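Local structure of gamma-glutamyltranspeptidase (Ggt) (Helicobacter pylori 26695, 5BPK) at the interface of chains A and B. The protein catalyses the hydrolysis and transfer of gamma-glutamyl groups from substrates such as glutathione, as an N-terminal nucleophile hydrolase built from a large and a small subunit. Residues are numbered along the deposited sequence; one frame, centred on the assembly and turned at random. Chains: chain A, Gamma-glutamyltranspeptidase (Ggt); chain B, Gamma-glutamyltranspeptidase (Ggt).

Contact 1: the interface of chains A and B. Residues chain A 41-43, 68, 72; chain B 2-4, 6, 165.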
loop_
_atom_site.group_PDB
_atom_site.type_symbol
_atom_site.label_atom_id
_atom_site.label_comp_id
_atom_site.label_asym_id
_atom_site.label_seq_id
_atom_site.Cartn_x
_atom_site.Cartn_y
_atom_site.Cartn_z
ATOM N N LEU A 41 -9.094 0.154 -11.928
ATOM C CA LEU A 41 -7.728 0.469 -12.349
ATOM C C LEU A 41 -6.677 -0.138 -11.433
ATOM O O LEU A 41 -6.724 0.043 -10.213
ATOM C CB LEU A 41 -7.526 1.985 -12.394
ATOM C CG LEU A 41 -8.383 2.815 -13.347
ATOM C CD1 LEU A 41 -8.045 4.287 -13.168
ATOM C CD2 LEU A 41 -8.154 2.371 -14.772
ATOM N N SER A 42 -5.738 -0.844 -12.047
ATOM C CA SER A 42 -4.614 -1.462 -11.362
ATOM C C SER A 42 -3.336 -1.193 -12.152
ATOM O O SER A 42 -3.377 -0.628 -13.244
ATOM C CB SER A 42 -4.835 -2.972 -11.235
ATOM O OG SER A 42 -4.446 -3.661 -12.420
ATOM N N SER A 43 -2.208 -1.634 -11.602
ATOM C CA SER A 43 -0.911 -1.479 -12.244
ATOM C C SER A 43 -0.601 -2.533 -13.311
ATOM O O SER A 43 0.484 -2.505 -13.885
ATOM C CB SER A 43 0.195 -1.489 -11.182
ATOM O OG SER A 43 0.142 -0.304 -10.401
ATOM N N ILE A 68 -9.679 -8.453 -9.212
ATOM C CA ILE A 68 -8.364 -7.831 -9.365
ATOM C C ILE A 68 -7.335 -8.344 -8.366
ATOM O O ILE A 68 -6.202 -8.623 -8.756
ATOM C CB ILE A 68 -8.448 -6.294 -9.312
ATOM C CG1 ILE A 68 -9.164 -5.777 -10.566
ATOM C CG2 ILE A 68 -7.070 -5.661 -9.181
ATOM C CD1 ILE A 68 -9.464 -4.300 -10.542
ATOM N N LEU A 72 -3.960 -10.012 -9.892
ATOM C CA LEU A 72 -2.627 -9.459 -9.624
ATOM C C LEU A 72 -1.708 -10.459 -8.912
ATOM O O LEU A 72 -0.482 -10.401 -9.061
ATOM C CB LEU A 72 -2.735 -8.173 -8.792
ATOM C CG LEU A 72 -3.286 -6.930 -9.485
ATOM C CD1 LEU A 72 -3.546 -5.810 -8.447
ATOM C CD2 LEU A 72 -2.335 -6.448 -10.581
ATOM N N THR B 2 1.284 -2.761 -4.237
ATOM C CA THR B 2 0.532 -2.294 -5.392
ATOM C C THR B 2 -0.834 -1.796 -4.919
ATOM O O THR B 2 -1.372 -2.288 -3.932
ATOM C CB THR B 2 0.414 -3.410 -6.467
ATOM O OG1 THR B 2 0.056 -2.842 -7.732
ATOM C CG2 THR B 2 -0.591 -4.493 -6.073
ATOM N N HIS B 3 -1.334 -0.752 -5.577
ATOM C CA HIS B 3 -2.622 -0.166 -5.242
ATOM C C HIS B 3 -3.589 -0.300 -6.412
ATOM O O HIS B 3 -3.210 -0.082 -7.564
ATOM C CB HIS B 3 -2.508 1.326 -4.888
ATOM C CG HIS B 3 -3.823 1.907 -4.506
ATOM N ND1 HIS B 3 -4.367 1.700 -3.262
ATOM C CD2 HIS B 3 -4.770 2.547 -5.232
ATOM C CE1 HIS B 3 -5.582 2.213 -3.228
ATOM N NE2 HIS B 3 -5.846 2.742 -4.410
ATOM N N TYR B 4 -4.844 -0.620 -6.118
ATOM C CA TYR B 4 -5.887 -0.534 -7.132
ATOM C C TYR B 4 -7.163 0.132 -6.614
ATOM O O TYR B 4 -7.445 0.107 -5.431
ATOM C CB TYR B 4 -6.130 -1.904 -7.752
ATOM C CG TYR B 4 -6.602 -3.030 -6.853
ATOM C CD1 TYR B 4 -5.692 -3.903 -6.235
ATOM C CD2 TYR B 4 -7.957 -3.278 -6.688
ATOM C CE1 TYR B 4 -6.138 -4.966 -5.440
ATOM C CE2 TYR B 4 -8.416 -4.338 -5.893
ATOM C CZ TYR B 4 -7.510 -5.190 -5.294
ATOM O OH TYR B 4 -7.987 -6.237 -4.534
ATOM N N VAL B 6 -11.379 1.149 -7.532
ATOM C CA VAL B 6 -12.584 0.766 -8.252
ATOM C C VAL B 6 -13.742 1.674 -7.846
ATOM O O VAL B 6 -13.927 1.961 -6.668
ATOM C CB VAL B 6 -13.008 -0.711 -7.973
ATOM C CG1 VAL B 6 -14.120 -1.134 -8.928
ATOM C CG2 VAL B 6 -11.806 -1.681 -8.065
ATOM N N ASN B 165 -2.882 4.581 -8.854
ATOM C CA ASN B 165 -4.022 4.306 -9.694
ATOM C C ASN B 165 -5.197 4.991 -9.024
ATOM O O ASN B 165 -5.531 4.675 -7.880
ATOM C CB ASN B 165 -4.210 2.802 -9.845
ATOM C CG ASN B 165 -3.053 2.174 -10.564
ATOM O OD1 ASN B 165 -2.759 2.546 -11.705
ATOM N ND2 ASN B 165 -2.358 1.247 -9.903
HETATM O O HOH W 1 0.186 0.505 -7.675
HETATM O O HOH W 2 -2.358 -2.330 -8.895
#

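Contact 2: the interface of chains A and B. Residues chain A 101, 103-105, 259-260, 262, 264; chain B 67-70.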
loop_
_atom_site.group_PDB
_atom_site.type_symbol
_atom_site.label_atom_id
_atom_site.label_comp_id
_atom_site.label_asym_id
_atom_site.label_seq_id
_atom_site.Cartn_x
_atom_site.Cartn_y
_atom_site.Cartn_z
ATOM N N ASP A 101 -9.169 -4.490 7.465
ATOM C CA ASP A 101 -7.806 -4.821 7.859
ATOM C C ASP A 101 -7.598 -6.303 7.539
ATOM O O ASP A 101 -8.118 -7.175 8.247
ATOM C CB ASP A 101 -7.660 -4.520 9.375
ATOM C CG ASP A 101 -6.381 -5.060 10.007
ATOM O OD1 ASP A 101 -5.566 -5.738 9.350
ATOM O OD2 ASP A 101 -6.230 -4.808 11.229
ATOM N N ARG A 103 -4.244 -7.164 7.158
ATOM C CA ARG A 103 -2.805 -7.099 7.399
ATOM C C ARG A 103 -2.299 -8.402 8.009
ATOM O O ARG A 103 -2.985 -9.036 8.814
ATOM C CB ARG A 103 -2.518 -5.933 8.340
ATOM C CG ARG A 103 -1.059 -5.677 8.685
ATOM C CD ARG A 103 -0.239 -5.202 7.497
ATOM N NE ARG A 103 0.977 -4.517 7.942
ATOM C CZ ARG A 103 1.914 -4.027 7.134
ATOM N NH1 ARG A 103 1.828 -4.171 5.827
ATOM N NH2 ARG A 103 2.964 -3.398 7.639
ATOM N N GLU A 104 -1.071 -8.791 7.667
ATOM C CA GLU A 104 -0.478 -9.983 8.268
ATOM C C GLU A 104 -0.317 -9.825 9.774
ATOM O O GLU A 104 -0.167 -8.708 10.288
ATOM C CB GLU A 104 0.874 -10.328 7.661
ATOM C CG GLU A 104 0.870 -10.538 6.153
ATOM C CD GLU A 104 1.288 -9.292 5.394
ATOM O OE1 GLU A 104 0.710 -8.206 5.659
ATOM O OE2 GLU A 104 2.187 -9.418 4.532
ATOM N N LYS A 105 -0.331 -10.963 10.470
ATOM C CA LYS A 105 -0.086 -11.019 11.908
ATOM C C LYS A 105 1.257 -11.660 12.199
ATOM O O LYS A 105 1.649 -12.642 11.532
ATOM C CB LYS A 105 -1.157 -11.858 12.586
ATOM C CG LYS A 105 -2.550 -11.282 12.512
ATOM C CD LYS A 105 -3.619 -12.323 12.841
ATOM C CE LYS A 105 -3.543 -12.870 14.265
ATOM N NZ LYS A 105 -4.612 -13.893 14.529
ATOM N N TYR A 259 -6.139 -16.950 11.766
ATOM C CA TYR A 259 -6.030 -15.661 11.073
ATOM C C TYR A 259 -7.419 -15.047 10.948
ATOM O O TYR A 259 -8.355 -15.707 10.484
ATOM C CB TYR A 259 -5.380 -15.727 9.669
ATOM C CG TYR A 259 -5.304 -14.314 9.153
ATOM C CD1 TYR A 259 -4.252 -13.494 9.529
ATOM C CD2 TYR A 259 -6.367 -13.745 8.452
ATOM C CE1 TYR A 259 -4.213 -12.174 9.163
ATOM C CE2 TYR A 259 -6.350 -12.406 8.084
ATOM C CZ TYR A 259 -5.268 -11.627 8.455
ATOM O OH TYR A 259 -5.241 -10.302 8.123
ATOM N N ASN A 260 -7.526 -13.780 11.343
ATOM C CA ASN A 260 -8.780 -13.045 11.350
ATOM C C ASN A 260 -8.625 -11.689 10.661
ATOM O O ASN A 260 -7.696 -10.952 10.984
ATOM C CB ASN A 260 -9.268 -12.846 12.808
ATOM C CG ASN A 260 -8.192 -12.222 13.764
ATOM O OD1 ASN A 260 -6.997 -12.576 13.744
ATOM N ND2 ASN A 260 -8.650 -11.325 14.646
ATOM N N LYS A 262 -10.204 -7.865 10.265
ATOM C CA LYS A 262 -10.968 -6.986 11.130
ATOM C C LYS A 262 -11.607 -5.874 10.325
ATOM O O LYS A 262 -10.939 -5.174 9.567
ATOM C CB LYS A 262 -10.090 -6.411 12.223
ATOM C CG LYS A 262 -9.667 -7.498 13.219
ATOM C CD LYS A 262 -9.058 -6.944 14.481
ATOM C CE LYS A 262 -10.015 -6.062 15.259
ATOM N NZ LYS A 262 -9.578 -5.907 16.679
ATOM N N ARG A 264 -12.810 -2.371 10.547
ATOM C CA ARG A 264 -12.488 -1.267 11.427
ATOM C C ARG A 264 -13.138 0.004 10.921
ATOM O O ARG A 264 -13.444 0.139 9.732
ATOM C CB ARG A 264 -10.977 -1.074 11.501
ATOM C CG ARG A 264 -10.201 -2.324 11.920
ATOM C CD ARG A 264 -8.793 -1.955 12.271
ATOM N NE ARG A 264 -7.890 -3.050 12.618
ATOM C CZ ARG A 264 -7.576 -3.416 13.862
ATOM N NH1 ARG A 264 -8.143 -2.831 14.907
ATOM N NH2 ARG A 264 -6.681 -4.383 14.062
ATOM N N ASN B 67 0.915 -12.387 17.389
ATOM C CA ASN B 67 -0.388 -11.994 16.801
ATOM C C ASN B 67 -0.548 -10.529 16.411
ATOM O O ASN B 67 -1.556 -10.163 15.801
ATOM C CB ASN B 67 -1.569 -12.391 17.695
ATOM C CG ASN B 67 -1.703 -13.872 17.855
ATOM O OD1 ASN B 67 -1.462 -14.630 16.912
ATOM N ND2 ASN B 67 -2.115 -14.310 19.054
ATOM N N LYS B 68 0.425 -9.691 16.756
ATOM C CA LYS B 68 0.328 -8.251 16.490
ATOM C C LYS B 68 0.548 -7.978 14.994
ATOM O O LYS B 68 1.294 -8.677 14.332
ATOM C CB LYS B 68 1.363 -7.506 17.329
ATOM C CG LYS B 68 1.288 -5.983 17.328
ATOM C CD LYS B 68 2.236 -5.417 18.373
ATOM C CE LYS B 68 2.369 -3.910 18.334
ATOM N NZ LYS B 68 3.507 -3.457 19.187
ATOM N N ARG B 69 -0.107 -6.948 14.474
ATOM C CA ARG B 69 0.028 -6.583 13.065
ATOM C C ARG B 69 1.093 -5.495 12.936
ATOM O O ARG B 69 1.014 -4.488 13.621
ATOM C CB ARG B 69 -1.325 -6.092 12.542
ATOM C CG ARG B 69 -2.423 -7.169 12.570
ATOM C CD ARG B 69 -3.846 -6.611 12.364
ATOM N NE ARG B 69 -4.797 -7.612 12.865
ATOM C CZ ARG B 69 -5.554 -8.420 12.126
ATOM N NH1 ARG B 69 -5.611 -8.307 10.809
ATOM N NH2 ARG B 69 -6.298 -9.329 12.731
ATOM N N PRO B 70 2.084 -5.688 12.052
ATOM C CA PRO B 70 3.137 -4.680 11.938
ATOM C C PRO B 70 2.609 -3.378 11.357
ATOM O O PRO B 70 1.776 -3.403 10.445
ATOM C CB PRO B 70 4.143 -5.321 10.979
ATOM C CG PRO B 70 3.365 -6.344 10.230
ATOM C CD PRO B 70 2.341 -6.853 11.185
HETATM O O HOH W 3 -6.371 -10.452 15.451
#

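Contact 1: the interface of chains A and B
The phenol ring of B:Tyr4 takes the methyl CG2 of A:Ile68 on one face: the carbon stands 3.4 Å above the plane, over the ring centre, in a CH-pi contact. A:Leu72 lies toward the same face, its CD1 methyl displaced toward the ring's CD1 corner, 3.6 Å from B:Tyr4 CD1, and also touching CG2 of B:Thr2. Both aliphatic chains come from helix 61-75 and run past the tyrosine in the opposite direction to its own side chain. B:Tyr4 holds CG between its backbone N and carbonyl carbon, chi1 61°, which swings the ring off strand 2-8 toward that helix. The second flat group, the amide of B:Asn165, works through its edge. Its ND2 donates to the hydroxyl OG of A:Ser43 at 3.0 Å, with the acceptor almost exactly in the amide plane, and also to the backbone O of B:His3 at 2.8 Å, nearly along the C=O axis. Two bonds from one nitrogen fix the rotation of the amide and tie a loop of chain B to its own first strand as well as to chain A. A:Ser43 has OG beside its backbone N, chi1 -70°, where it meets both the amide and a water. Water 1 lies 2.8 Å from A:Ser43 OG and is also bonded to the backbone N of B:His3. Water 2 joins the backbone N of A:Ser43 to the hydroxyl OG1 of B:Thr2, 2.7 Å away, and to B:His3 O. That carbonyl therefore collects the amide and water 2. B:Thr1, directly before this strand, is the catalytic nucleophile of the family, freed as a new amino terminus when the precursor cuts itself; the contact fastens the start of strand 2-8 to the large subunit and so may help hold the nucleophile in place.

Contact 2: the interface of chains A and B
B:Arg69 reaches into chain A with its chain extended from CG to NE and forms a salt bridge with A:Asp101, NH1 to the carboxylate oxygen OD1 at 3.0 Å. The two flat groups stand nearly upright to each other, their planes 81° apart, and NH1 meets OD1 from above the carboxylate plane. The carboxylate is held from its own side too. The backbone N of A:Arg103 donates to OD1, while A:Arg264 grips OD2 side-on through NE and NH2, with NE, 2.8 Å from OD2, on the anti lone pair. A:Arg264 is thus a second-shell residue that sets the acid for B:Arg69, and two guanidinium groups sharing one carboxylate would tend to favour its charged form.

Among the hydrogen bonds to backbone carbonyls, NH2 of B:Arg69 donates to the backbone O of A:Asn260 at 2.8 Å, in the guanidinium plane and nearly straight. Water 3, at the edge of the same guanidinium, links NH2 to the side-chain ND2 of A:Asn260. The other arginine pairing runs the opposite way: NE and NH2 of A:Arg103 both donate to the backbone O of B:Pro70, at 2.9 Å from NE, approaching from the same face of the carbonyl. The A:Arg103 chain bends at chi2, 67°, which brings the NE side of its guanidinium round to this oxygen.

In the packing, CG of A:Lys105 lies over the centre of one face of the B:Arg69 guanidinium, and the CE end of the lysine passes CB of B:Asn67. This polar patch anchors the small-subunit loop B:67-70 to the large subunit and may help position A:Arg103 near the active site. A:Lys105 NZ instead donates to the side-chain OD1 of A:Asn260 at 2.8 Å, tilted 20° from the amide carbonyl plane, which may temper its repulsion with B:Arg69.

The C-alpha centres of contact 1 and contact 2 lie about 22 Å apart, and the two share no residue. Contact 1 joins strand 2-8 and the loop residue B:Asn165 to the end of strand 38-41, the loop after it and helix 61-75; contact 2 joins the loop B:67-70 to the end of strand 97-102, the loop after it and the loop 259-260 leading to strand 262-264. The first combines apolar packing, an amide hydrogen bond and waters, the second relies on arginines. Pinning the small subunit at separate points of its chain, they probably keep the two pieces of the cleaved precursor in register as one enzyme.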